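Local coordinates for structural protein ORF131 (Acidianus two-tailed virus, PDB 3FAJ), which is a structural protein of the virion of an archaeal virus and probably binds DNA, at residues 30-35 against 120-125; 40-45 against 107-112; 58-63 against 73-78; 79-84 against 112-117. One frame throughout, in Å; residues are numbered along the deposited sequence. Where two conformers were deposited one is given.

Contact 1: residues 30-35 against 120-125; sequences DYAGGA and AFLASP
Ala32 and Leu122 bring the two backbones together, with their CA atoms 4.9 Å apart. This is close helix-helix packing in a mainly helical fold: the first turn of helix 31-43 lies against the last turn of helix 113-123. The approach is close where the small Ala32 methyl meets Leu122, its CB 3.3 Å from Leu122 O. No hydrogen bond crosses; that carbonyl oxygen is instead bonded by Gln128 of the following helix. Leu122 holds CG beside its own backbone N (chi1 -69°), and its two methyls divide between successive turns of the neighbour: CD2 lies 4.0 Å from Ala32 CB, and CD1 lies 4.3 Å from Ala35 CB. All three of these residues are buried, and the leucine also touches Val36 and Thr71. Both segments also contain helix caps. Asp30 OD1 accepts from Gly33 N at 3.0 Å, the donor standing 64° out of the carboxylate plane. At the other side Ser124, the N-cap of helix 125-132, turns back on the helix it has just left: its OG donates to Phe121 O at 2.8 Å, on the same face of that carbonyl as the Ser124 N bond.

Contact 2: residues 40-45 against 107-112; sequences DMFENG and AQVTSN
Apolar packing between Phe42 and Val109 makes the inner half of this contact. Phe42 has CG anti to the backbone N (chi1 161°), which extends its ring toward helix 103-111, where CE2 comes 3.9 Å from Val109 CG1. The approach to the ring is oblique, and CZ, 4.2 Å from Val109 CB, shares it. Around the pair, Ile82, Ile101 and Tyr115 also touch the phenylalanine. The outer half sets an aliphatic stem against a methyl: Glu43 CG is 3.6 Å from Thr110 CG2. That methyl is also 3.7 Å from Glu43 CD and nearly equidistant from both carboxylate oxygens, so it stands over the flat of the group instead of at its end. Helix 31-43 thus packs its C-terminal turns on helix 103-111 within the mainly helical fold, and Gly45 closes the former in a Schellman motif, with phi 83° and Gly45 N bonded to Phe42 O at 3.1 Å. The polar ends are satisfied elsewhere. Glu43 OE2 is hydrogen-bonded to Tyr115 OH, while Thr110 OG1 is bonded to Ile106 O within its own helix. With the hydroxyl turned back to that carbonyl (chi1 59°), the threonine presents its methyl to Glu43.

Contact 3: residues 58-63 against 73-78; sequences GEEANA and EAIHAI
The Glu60 carboxylate comes to the edge of the His76 ring, with its CD in the ring plane and 3.9 Å from His76 CD2. The two flat groups stand steeply to one another, their planes 81° apart. Across this contact the glutamate meets the imidazole at its CD2 edge and not over a face. No hydrogen bond forms: Glu60 OE2 and His76 NE2 remain 4.2 Å apart, while the very short approaches of OE2 to the histidine carbons are doubtful and carry no weight. The setting is an antiparallel helical hairpin, helices 51-66 and 69-86 joined by a very short turn; the segment axes pass 9.0 Å apart at 158° between their directions. Glu60 reaches across it fully extended, with CG anti to the backbone N (chi1 -177°), and its CD also lies 3.7 Å from His76 CB. Beneath this polar rim Ile75 packs with two branches. Its CG2 lies on Glu60 CB at 3.8 Å, whereas the neighbouring Glu59 side chain bends at chi2 and leads away, touching Tyr31 and Ile38 of helix 31-43. The longer branch of Ile75 ends over the backbone where Glu59 joins Glu60, its CD1 3.9 Å from Glu59 CB and 3.8 Å from Glu60 N.

Contact 4: residues 79-84 against 112-117; sequences VKMISD and NPEYQQ
Met81 points end-on from helix 69-86 into the N-terminal turn of helix 113-123, and its sulfur and terminal methyl make nearly all of this helix-helix contact. The Met81 side chain leaves the helix with CG beside its own backbone N, runs straight through chi2 (179°), and then turns sharply at the thioether (chi3 -93°). This bend sets SD between the Asn112 amide and the start of Tyr115, while CE lies by Tyr115 CA and the Glu114 stem. Asn112 lays its amide flat against the sulfur, with ND2 3.6 Å from Met81 SD and the sulfur standing over the amide face, a direction in which no N-H of the group points. That amide is fixed by its other end, since Asn112 OD1 accepts from Glu114 N at 2.8 Å; the donor is tilted 26° from the carbonyl plane, and this is a capping bond from Asn112, the N-cap residue of helix 113-123. Tyr115 receives the sulfur at the root of its side chain, with Met81 SD 3.9 Å from Tyr115 CB, so this is no Met-aromatic contact. The tyrosine ring runs inward past the methionine toward Leu39, Phe42 and Ile78. Glu114 flanks the methyl on the outer side: its extended stem passes CG within 4.1 Å of Met81 CE, and the carboxylate continues toward Ala77. Backbone atoms complete the seat, with Tyr115 N 3.7 Å from Met81 SD and Tyr115 CA 3.8 Å from Met81 CE.

In the fold
Contact 1 is the most buried of the four, a packing of alanine and leucine methyls; contacts 2, 3 and 4 are only partly buried, each mixing apolar stems with polar groups at the rim. Contacts 1 and 2 use opposite ends of helix 31-43, about 16 Å apart between centres, and contacts 3 and 4 share helix 69-86. Contacts 2 and 4 share Asn112, and Gln116 NE2 bonds back to Thr110 O between them. Tyr31 of contact 1 leans on Glu59 and Asn62 of contact 3, while Ile78 of contact 3 meets the Tyr115 ring of contact 4, whose hydroxyl bonds Glu43 of contact 2. Through these residues the hairpin joins the helices of contacts 1 and 2.

Contact 1: residues 30-35 against 120-125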
loop_
_atom_site.group_PDB
_atom_site.type_symbol
_atom_site.label_atom_id
_atom_site.label_comp_id
_atom_site.label_asym_id
_atom_site.label_seq_id
_atom_site.Cartn_x
_atom_site.Cartn_y
_atom_site.Cartn_z
ATOM N N ASP A 30 13.066 2.830 4.540
ATOM C CA ASP A 30 11.737 3.155 5.062
ATOM C C ASP A 30 10.672 2.700 4.073
ATOM O O ASP A 30 10.045 3.509 3.377
ATOM C CB ASP A 30 11.611 4.655 5.379
ATOM C CG ASP A 30 10.340 4.995 6.160
ATOM O OD1 ASP A 30 9.542 4.083 6.440
ATOM O OD2 ASP A 30 10.174 6.194 6.512
ATOM N N TYR A 31 10.465 1.384 4.024
ATOM C CA TYR A 31 9.547 0.791 3.055
ATOM C C TYR A 31 8.101 1.137 3.373
ATOM O O TYR A 31 7.296 1.299 2.456
ATOM C CB TYR A 31 9.760 -0.731 2.956
ATOM C CG TYR A 31 11.209 -1.081 2.745
ATOM C CD1 TYR A 31 11.967 -0.476 1.728
ATOM C CD2 TYR A 31 11.846 -1.999 3.584
ATOM C CE1 TYR A 31 13.325 -0.776 1.554
ATOM C CE2 TYR A 31 13.199 -2.305 3.402
ATOM C CZ TYR A 31 13.920 -1.699 2.385
ATOM O OH TYR A 31 15.261 -1.999 2.229
ATOM N N ALA A 32 7.780 1.227 4.670
ATOM C CA ALA A 32 6.462 1.673 5.093
ATOM C C ALA A 32 6.153 3.065 4.514
ATOM O O ALA A 32 5.080 3.277 3.927
ATOM C CB ALA A 32 6.369 1.666 6.640
ATOM N N GLY A 33 7.089 4.005 4.671
ATOM C CA GLY A 33 6.932 5.364 4.110
ATOM C C GLY A 33 6.786 5.335 2.596
ATOM O O GLY A 33 5.958 6.080 2.020
ATOM N N GLY A 34 7.575 4.470 1.944
ATOM C CA GLY A 34 7.521 4.332 0.482
ATOM C C GLY A 34 6.152 3.803 0.054
ATOM O O GLY A 34 5.586 4.257 -0.945
ATOM N N ALA A 35 5.620 2.856 0.817
ATOM C CA ALA A 35 4.279 2.338 0.560
ATOM C C ALA A 35 3.246 3.469 0.695
ATOM O O ALA A 35 2.382 3.608 -0.164
ATOM C CB ALA A 35 3.963 1.158 1.495
ATOM N N ALA A 120 -2.672 4.040 8.046
ATOM C CA ALA A 120 -2.230 4.776 9.243
ATOM C C ALA A 120 -1.073 4.052 9.934
ATOM O O ALA A 120 -0.163 4.688 10.466
ATOM C CB ALA A 120 -3.367 4.930 10.202
ATOM N N PHE A 121 -1.148 2.732 9.967
ATOM C CA PHE A 121 -0.099 1.920 10.591
ATOM C C PHE A 121 1.212 2.117 9.846
ATOM O O PHE A 121 2.264 2.314 10.453
ATOM C CB PHE A 121 -0.507 0.443 10.604
ATOM C CG PHE A 121 0.552 -0.471 11.149
ATOM C CD1 PHE A 121 0.825 -0.492 12.517
ATOM C CD2 PHE A 121 1.261 -1.319 10.305
ATOM C CE1 PHE A 121 1.802 -1.351 13.034
ATOM C CE2 PHE A 121 2.255 -2.173 10.810
ATOM C CZ PHE A 121 2.500 -2.192 12.184
ATOM N N LEU A 122 1.150 2.086 8.528
ATOM C CA LEU A 122 2.349 2.250 7.721
ATOM C C LEU A 122 2.911 3.658 7.845
ATOM O O LEU A 122 4.129 3.848 7.841
ATOM C CB LEU A 122 2.054 1.928 6.264
ATOM C CG LEU A 122 1.778 0.422 6.011
ATOM C CD1 LEU A 122 1.176 0.306 4.653
ATOM C CD2 LEU A 122 3.035 -0.462 6.096
ATOM N N ALA A 123 2.018 4.633 7.989
ATOM C CA ALA A 123 2.404 6.029 8.102
ATOM C C ALA A 123 2.946 6.377 9.497
ATOM O O ALA A 123 3.639 7.385 9.669
ATOM C CB ALA A 123 1.201 6.916 7.735
ATOM N N SER A 124 2.629 5.549 10.496
ATOM C CA SER A 124 2.893 5.886 11.898
ATOM C C SER A 124 4.390 5.981 12.179
ATOM O O SER A 124 5.157 5.212 11.606
ATOM C CB SER A 124 2.267 4.853 12.850
ATOM O OG SER A 124 2.989 3.634 12.819
ATOM N N PRO A 125 4.797 6.936 13.043
ATOM C CA PRO A 125 6.209 7.058 13.436
ATOM C C PRO A 125 6.835 5.741 13.861
ATOM O O PRO A 125 7.942 5.410 13.401
ATOM C CB PRO A 125 6.159 8.041 14.611
ATOM C CG PRO A 125 5.017 8.901 14.310
ATOM C CD PRO A 125 3.978 7.993 13.666
#

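Contact 2: residues 40-45 against 107-112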
loop_
_atom_site.group_PDB
_atom_site.type_symbol
_atom_site.label_atom_id
_atom_site.label_comp_id
_atom_site.label_asym_id
_atom_site.label_seq_id
_atom_site.Cartn_x
_atom_site.Cartn_y
_atom_site.Cartn_z
ATOM N N ASP A 40 -0.769 7.280 -1.480
ATOM C CA ASP A 40 -1.219 8.651 -1.762
ATOM C C ASP A 40 -1.414 8.890 -3.268
ATOM O O ASP A 40 -2.366 9.561 -3.693
ATOM C CB ASP A 40 -0.236 9.670 -1.170
ATOM C CG ASP A 40 -0.318 9.764 0.349
ATOM O OD1 ASP A 40 -1.305 9.278 0.955
ATOM O OD2 ASP A 40 0.621 10.347 0.934
ATOM N N MET A 41 -0.497 8.364 -4.082
ATOM C CA MET A 41 -0.607 8.479 -5.559
ATOM C C MET A 41 -1.813 7.686 -6.077
ATOM O O MET A 41 -2.525 8.135 -6.995
ATOM C CB MET A 41 0.674 7.976 -6.208
ATOM C CG MET A 41 1.873 8.844 -5.893
ATOM S SD MET A 41 3.313 8.231 -6.787
ATOM C CE MET A 41 3.568 6.617 -6.198
ATOM N N PHE A 42 -2.039 6.513 -5.495
ATOM C CA PHE A 42 -3.206 5.685 -5.813
ATOM C C PHE A 42 -4.490 6.490 -5.572
ATOM O O PHE A 42 -5.375 6.556 -6.442
ATOM C CB PHE A 42 -3.176 4.409 -4.948
ATOM C CG PHE A 42 -4.501 3.715 -4.830
ATOM C CD1 PHE A 42 -5.052 3.032 -5.921
ATOM C CD2 PHE A 42 -5.197 3.737 -3.614
ATOM C CE1 PHE A 42 -6.301 2.374 -5.807
ATOM C CE2 PHE A 42 -6.424 3.068 -3.488
ATOM C CZ PHE A 42 -6.974 2.391 -4.585
ATOM N N GLU A 43 -4.572 7.128 -4.408
ATOM C CA GLU A 43 -5.800 7.856 -4.034
ATOM C C GLU A 43 -6.011 9.093 -4.880
ATOM O O GLU A 43 -7.158 9.539 -5.066
ATOM C CB GLU A 43 -5.748 8.263 -2.578
ATOM C CG GLU A 43 -5.751 7.053 -1.643
ATOM C CD GLU A 43 -5.701 7.457 -0.191
ATOM O OE1 GLU A 43 -6.019 8.631 0.119
ATOM O OE2 GLU A 43 -5.367 6.618 0.647
ATOM N N ASN A 44 -4.911 9.668 -5.363
ATOM C CA ASN A 44 -4.975 10.862 -6.212
ATOM C C ASN A 44 -5.297 10.562 -7.660
ATOM O O ASN A 44 -5.456 11.466 -8.451
ATOM C CB ASN A 44 -3.636 11.592 -6.208
ATOM C CG ASN A 44 -3.367 12.311 -4.908
ATOM O OD1 ASN A 44 -4.283 12.567 -4.135
ATOM N ND2 ASN A 44 -2.104 12.676 -4.683
ATOM N N GLY A 45 -5.356 9.281 -8.004
ATOM C CA GLY A 45 -5.610 8.903 -9.377
ATOM C C GLY A 45 -4.362 8.926 -10.233
ATOM O O GLY A 45 -4.448 8.761 -11.435
ATOM N N ALA A 107 -12.950 5.254 -4.101
ATOM C CA ALA A 107 -13.916 5.550 -3.048
ATOM C C ALA A 107 -14.138 4.335 -2.136
ATOM O O ALA A 107 -14.137 4.466 -0.909
ATOM C CB ALA A 107 -15.242 6.012 -3.665
ATOM N N GLN A 108 -14.339 3.164 -2.738
ATOM C CA GLN A 108 -14.613 1.943 -1.961
ATOM C C GLN A 108 -13.427 1.617 -1.057
ATOM O O GLN A 108 -13.585 1.424 0.161
ATOM C CB GLN A 108 -14.889 0.786 -2.912
ATOM C CG GLN A 108 -15.088 -0.562 -2.242
ATOM C CD GLN A 108 -15.268 -1.678 -3.248
ATOM O OE1 GLN A 108 -15.679 -1.443 -4.388
ATOM N NE2 GLN A 108 -14.959 -2.901 -2.835
ATOM N N VAL A 109 -12.238 1.590 -1.649
ATOM C CA VAL A 109 -11.012 1.244 -0.890
ATOM C C VAL A 109 -10.729 2.240 0.239
ATOM O O VAL A 109 -10.522 1.843 1.397
ATOM C CB VAL A 109 -9.792 1.065 -1.840
ATOM C CG1 VAL A 109 -8.509 0.834 -1.043
ATOM C CG2 VAL A 109 -10.039 -0.129 -2.784
ATOM N N THR A 110 -10.748 3.531 -0.080
ATOM C CA THR A 110 -10.414 4.562 0.912
ATOM C C THR A 110 -11.439 4.641 2.047
ATOM O O THR A 110 -11.105 5.068 3.163
ATOM C CB THR A 110 -10.201 5.949 0.274
ATOM O OG1 THR A 110 -11.371 6.354 -0.419
ATOM C CG2 THR A 110 -9.031 5.912 -0.709
ATOM N N SER A 111 -12.664 4.190 1.769
ATOM C CA SER A 111 -13.746 4.155 2.765
ATOM C C SER A 111 -13.708 2.912 3.649
ATOM O O SER A 111 -14.430 2.824 4.645
ATOM C CB SER A 111 -15.102 4.224 2.071
ATOM O OG SER A 111 -15.353 5.516 1.568
ATOM N N ASN A 112 -12.883 1.940 3.269
ATOM C CA ASN A 112 -12.775 0.677 4.009
ATOM C C ASN A 112 -11.983 0.890 5.310
ATOM O O ASN A 112 -10.817 1.266 5.271
ATOM C CB ASN A 112 -12.110 -0.378 3.112
ATOM C CG ASN A 112 -12.039 -1.765 3.747
ATOM O OD1 ASN A 112 -11.942 -1.906 4.960
ATOM N ND2 ASN A 112 -12.046 -2.808 2.896
#

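Contact 3: residues 58-63 against 73-78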
loop_
_atom_site.group_PDB
_atom_site.type_symbol
_atom_site.label_atom_id
_atom_site.label_comp_id
_atom_site.label_asym_id
_atom_site.label_seq_id
_atom_site.Cartn_x
_atom_site.Cartn_y
_atom_site.Cartn_z
ATOM N N GLY A 58 6.405 -4.644 -4.483
ATOM C CA GLY A 58 7.851 -4.365 -4.418
ATOM C C GLY A 58 8.255 -3.914 -3.017
ATOM O O GLY A 58 9.278 -4.359 -2.484
ATOM N N GLU A 59 7.393 -2.984 -2.438
ATOM C CA GLU A 59 7.714 -2.582 -1.054
ATOM C C GLU A 59 7.521 -3.762 -0.113
ATOM O O GLU A 59 8.292 -3.959 0.843
ATOM C CB GLU A 59 6.850 -1.399 -0.604
ATOM C CG GLU A 59 7.086 -0.081 -1.373
ATOM C CD GLU A 59 8.516 0.428 -1.315
ATOM O OE1 GLU A 59 9.166 0.347 -0.249
ATOM O OE2 GLU A 59 9.007 0.890 -2.373
ATOM N N GLU A 60 6.493 -4.437 -0.270
ATOM C CA GLU A 60 6.250 -5.629 0.540
ATOM C C GLU A 60 7.437 -6.599 0.458
ATOM O O GLU A 60 7.884 -7.141 1.479
ATOM C CB GLU A 60 4.965 -6.313 0.044
ATOM C CG GLU A 60 4.545 -7.516 0.825
ATOM C CD GLU A 60 3.250 -8.088 0.293
ATOM O OE1 GLU A 60 2.720 -7.547 -0.713
ATOM O OE2 GLU A 60 2.808 -9.104 0.872
ATOM N N ALA A 61 8.031 -6.864 -0.656
ATOM C CA ALA A 61 9.205 -7.730 -0.771
ATOM C C ALA A 61 10.399 -7.115 -0.054
ATOM O O ALA A 61 11.163 -7.831 0.587
ATOM C CB ALA A 61 9.549 -7.997 -2.243
ATOM N N ASN A 62 10.571 -5.797 -0.186
ATOM C CA ASN A 62 11.672 -5.102 0.501
ATOM C C ASN A 62 11.535 -5.301 2.025
ATOM O O ASN A 62 12.519 -5.621 2.717
ATOM C CB ASN A 62 11.621 -3.600 0.218
ATOM C CG ASN A 62 12.074 -3.229 -1.183
ATOM O OD1 ASN A 62 12.857 -3.932 -1.822
ATOM N ND2 ASN A 62 11.595 -2.079 -1.654
ATOM N N ALA A 63 10.313 -5.103 2.521
ATOM C CA ALA A 63 9.980 -5.303 3.941
ATOM C C ALA A 63 10.275 -6.741 4.383
ATOM O O ALA A 63 10.899 -6.945 5.411
ATOM C CB ALA A 63 8.494 -4.918 4.215
ATOM N N GLU A 73 3.053 -7.375 6.230
ATOM C CA GLU A 73 1.664 -7.845 6.351
ATOM C C GLU A 73 0.649 -6.737 6.076
ATOM O O GLU A 73 -0.381 -6.988 5.424
ATOM C CB GLU A 73 1.445 -8.480 7.716
ATOM C CG GLU A 73 2.255 -9.799 7.860
ATOM C CD GLU A 73 2.233 -10.381 9.261
ATOM O OE1 GLU A 73 1.937 -9.643 10.228
ATOM O OE2 GLU A 73 2.527 -11.591 9.389
ATOM N N ALA A 74 0.942 -5.511 6.524
ATOM C CA ALA A 74 0.017 -4.406 6.257
ATOM C C ALA A 74 -0.101 -4.125 4.762
ATOM O O ALA A 74 -1.222 -3.943 4.248
ATOM C CB ALA A 74 0.404 -3.123 7.059
ATOM N N ILE A 75 1.042 -4.119 4.069
ATOM C CA ILE A 75 1.043 -3.896 2.605
ATOM C C ILE A 75 0.287 -5.045 1.927
ATOM O O ILE A 75 -0.537 -4.810 1.047
ATOM C CB ILE A 75 2.461 -3.718 2.035
ATOM C CG1 ILE A 75 3.158 -2.499 2.676
ATOM C CG2 ILE A 75 2.374 -3.609 0.492
ATOM C CD1 ILE A 75 4.685 -2.500 2.451
ATOM N N HIS A 76 0.526 -6.283 2.376
ATOM C CA HIS A 76 -0.157 -7.433 1.800
ATOM C C HIS A 76 -1.682 -7.268 1.905
ATOM O O HIS A 76 -2.412 -7.551 0.942
ATOM C CB HIS A 76 0.316 -8.719 2.485
ATOM C CG HIS A 76 -0.132 -9.965 1.800
ATOM N ND1 HIS A 76 -1.302 -10.623 2.130
ATOM C CD2 HIS A 76 0.442 -10.690 0.809
ATOM C CE1 HIS A 76 -1.430 -11.697 1.369
ATOM N NE2 HIS A 76 -0.383 -11.765 0.562
ATOM N N ALA A 77 -2.157 -6.808 3.063
ATOM C CA ALA A 77 -3.609 -6.633 3.284
ATOM C C ALA A 77 -4.173 -5.608 2.306
ATOM O O ALA A 77 -5.249 -5.829 1.728
ATOM C CB ALA A 77 -3.914 -6.232 4.756
ATOM N N ILE A 78 -3.448 -4.512 2.103
ATOM C CA ILE A 78 -3.885 -3.455 1.185
ATOM C C ILE A 78 -3.903 -3.954 -0.270
ATOM O O ILE A 78 -4.859 -3.699 -1.005
ATOM C CB ILE A 78 -3.038 -2.182 1.341
ATOM C CG1 ILE A 78 -3.323 -1.560 2.728
ATOM C CG2 ILE A 78 -3.364 -1.171 0.218
ATOM C CD1 ILE A 78 -2.283 -0.469 3.136
#

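Contact 4: residues 79-84 against 112-117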
loop_
_atom_site.group_PDB
_atom_site.type_symbol
_atom_site.label_atom_id
_atom_site.label_comp_id
_atom_site.label_asym_id
_atom_site.label_seq_id
_atom_site.Cartn_x
_atom_site.Cartn_y
_atom_site.Cartn_z
ATOM N N VAL A 79 -2.850 -4.676 -0.655
ATOM C CA VAL A 79 -2.779 -5.236 -2.011
ATOM C C VAL A 79 -4.001 -6.113 -2.277
ATOM O O VAL A 79 -4.632 -6.007 -3.340
ATOM C CB VAL A 79 -1.448 -5.994 -2.269
ATOM C CG1 VAL A 79 -1.512 -6.810 -3.584
ATOM C CG2 VAL A 79 -0.273 -4.997 -2.282
ATOM N N LYS A 80 -4.354 -6.968 -1.321
ATOM C CA LYS A 80 -5.538 -7.826 -1.444
ATOM C C LYS A 80 -6.814 -7.003 -1.648
ATOM O O LYS A 80 -7.670 -7.324 -2.493
ATOM C CB LYS A 80 -5.661 -8.702 -0.204
ATOM C CG LYS A 80 -6.807 -9.725 -0.269
ATOM C CD LYS A 80 -6.537 -10.944 0.600
ATOM C CE LYS A 80 -6.192 -10.595 2.043
ATOM N NZ LYS A 80 -6.466 -11.776 2.943
ATOM N N MET A 81 -6.946 -5.929 -0.861
ATOM C CA MET A 81 -8.149 -5.095 -0.930
ATOM C C MET A 81 -8.265 -4.443 -2.298
ATOM O O MET A 81 -9.338 -4.432 -2.897
ATOM C CB MET A 81 -8.147 -4.017 0.172
ATOM C CG MET A 81 -8.497 -4.605 1.536
ATOM S SD MET A 81 -8.450 -3.309 2.788
ATOM C CE MET A 81 -6.794 -3.411 3.438
ATOM N N ILE A 82 -7.154 -3.906 -2.799
ATOM C CA ILE A 82 -7.179 -3.239 -4.108
ATOM C C ILE A 82 -7.445 -4.239 -5.235
ATOM O O ILE A 82 -8.282 -3.999 -6.105
ATOM C CB ILE A 82 -5.876 -2.446 -4.367
ATOM C CG1 ILE A 82 -5.731 -1.314 -3.336
ATOM C CG2 ILE A 82 -5.880 -1.882 -5.811
ATOM C CD1 ILE A 82 -4.472 -0.509 -3.470
ATOM N N SER A 83 -6.750 -5.385 -5.198
ATOM C CA SER A 83 -6.945 -6.455 -6.185
ATOM C C SER A 83 -8.397 -6.909 -6.246
ATOM O O SER A 83 -8.960 -7.075 -7.329
ATOM C CB SER A 83 -6.052 -7.657 -5.852
ATOM O OG SER A 83 -4.692 -7.269 -5.813
ATOM N N ASP A 84 -8.991 -7.114 -5.070
ATOM C CA ASP A 84 -10.363 -7.581 -4.964
ATOM C C ASP A 84 -11.345 -6.557 -5.525
ATOM O O ASP A 84 -12.301 -6.943 -6.211
ATOM C CB ASP A 84 -10.718 -7.902 -3.511
ATOM C CG ASP A 84 -10.041 -9.172 -2.993
ATOM O OD1 ASP A 84 -9.446 -9.951 -3.788
ATOM O OD2 ASP A 84 -10.112 -9.389 -1.757
ATOM N N ASN A 112 -12.883 1.940 3.269
ATOM C CA ASN A 112 -12.775 0.677 4.009
ATOM C C ASN A 112 -11.983 0.890 5.310
ATOM O O ASN A 112 -10.817 1.266 5.271
ATOM C CB ASN A 112 -12.110 -0.378 3.112
ATOM C CG ASN A 112 -12.039 -1.765 3.747
ATOM O OD1 ASN A 112 -11.942 -1.906 4.960
ATOM N ND2 ASN A 112 -12.046 -2.808 2.896
ATOM N N PRO A 113 -12.609 0.655 6.478
ATOM C CA PRO A 113 -11.854 0.913 7.711
ATOM C C PRO A 113 -10.550 0.114 7.835
ATOM O O PRO A 113 -9.586 0.613 8.405
ATOM C CB PRO A 113 -12.860 0.542 8.828
ATOM C CG PRO A 113 -14.203 0.661 8.173
ATOM C CD PRO A 113 -13.971 0.163 6.770
ATOM N N GLU A 114 -10.501 -1.098 7.282
ATOM C CA GLU A 114 -9.277 -1.889 7.335
ATOM C C GLU A 114 -8.174 -1.227 6.512
ATOM O O GLU A 114 -7.014 -1.216 6.906
ATOM C CB GLU A 114 -9.501 -3.348 6.884
ATOM C CG GLU A 114 -8.256 -4.205 7.152
ATOM C CD GLU A 114 -8.343 -5.623 6.643
ATOM O OE1 GLU A 114 -9.461 -6.113 6.424
ATOM O OE2 GLU A 114 -7.263 -6.238 6.469
ATOM N N TYR A 115 -8.549 -0.623 5.385
ATOM C CA TYR A 115 -7.562 0.093 4.578
ATOM C C TYR A 115 -7.050 1.307 5.352
ATOM O O TYR A 115 -5.845 1.573 5.408
ATOM C CB TYR A 115 -8.185 0.546 3.254
ATOM C CG TYR A 115 -7.280 1.489 2.459
ATOM C CD1 TYR A 115 -6.338 0.988 1.566
ATOM C CD2 TYR A 115 -7.376 2.871 2.615
ATOM C CE1 TYR A 115 -5.538 1.851 0.828
ATOM C CE2 TYR A 115 -6.558 3.759 1.885
ATOM C CZ TYR A 115 -5.635 3.220 0.998
ATOM O OH TYR A 115 -4.826 4.046 0.237
ATOM N N GLN A 116 -7.976 2.065 5.919
ATOM C CA GLN A 116 -7.583 3.258 6.683
ATOM C C GLN A 116 -6.614 2.871 7.808
ATOM O O GLN A 116 -5.614 3.565 8.031
ATOM C CB GLN A 116 -8.794 3.959 7.277
ATOM C CG GLN A 116 -9.761 4.504 6.223
ATOM C CD GLN A 116 -11.136 4.898 6.801
ATOM O OE1 GLN A 116 -11.460 4.630 7.985
ATOM N NE2 GLN A 116 -11.971 5.502 5.958
ATOM N N GLN A 117 -6.922 1.785 8.515
ATOM C CA GLN A 117 -6.073 1.335 9.630
ATOM C C GLN A 117 -4.685 0.948 9.126
ATOM O O GLN A 117 -3.671 1.305 9.745
ATOM C CB GLN A 117 -6.681 0.127 10.321
ATOM C CG GLN A 117 -7.861 0.367 11.182
ATOM C CD GLN A 117 -8.323 -0.942 11.783
ATOM O OE1 GLN A 117 -7.902 -2.014 11.332
ATOM N NE2 GLN A 117 -9.143 -0.873 12.817
#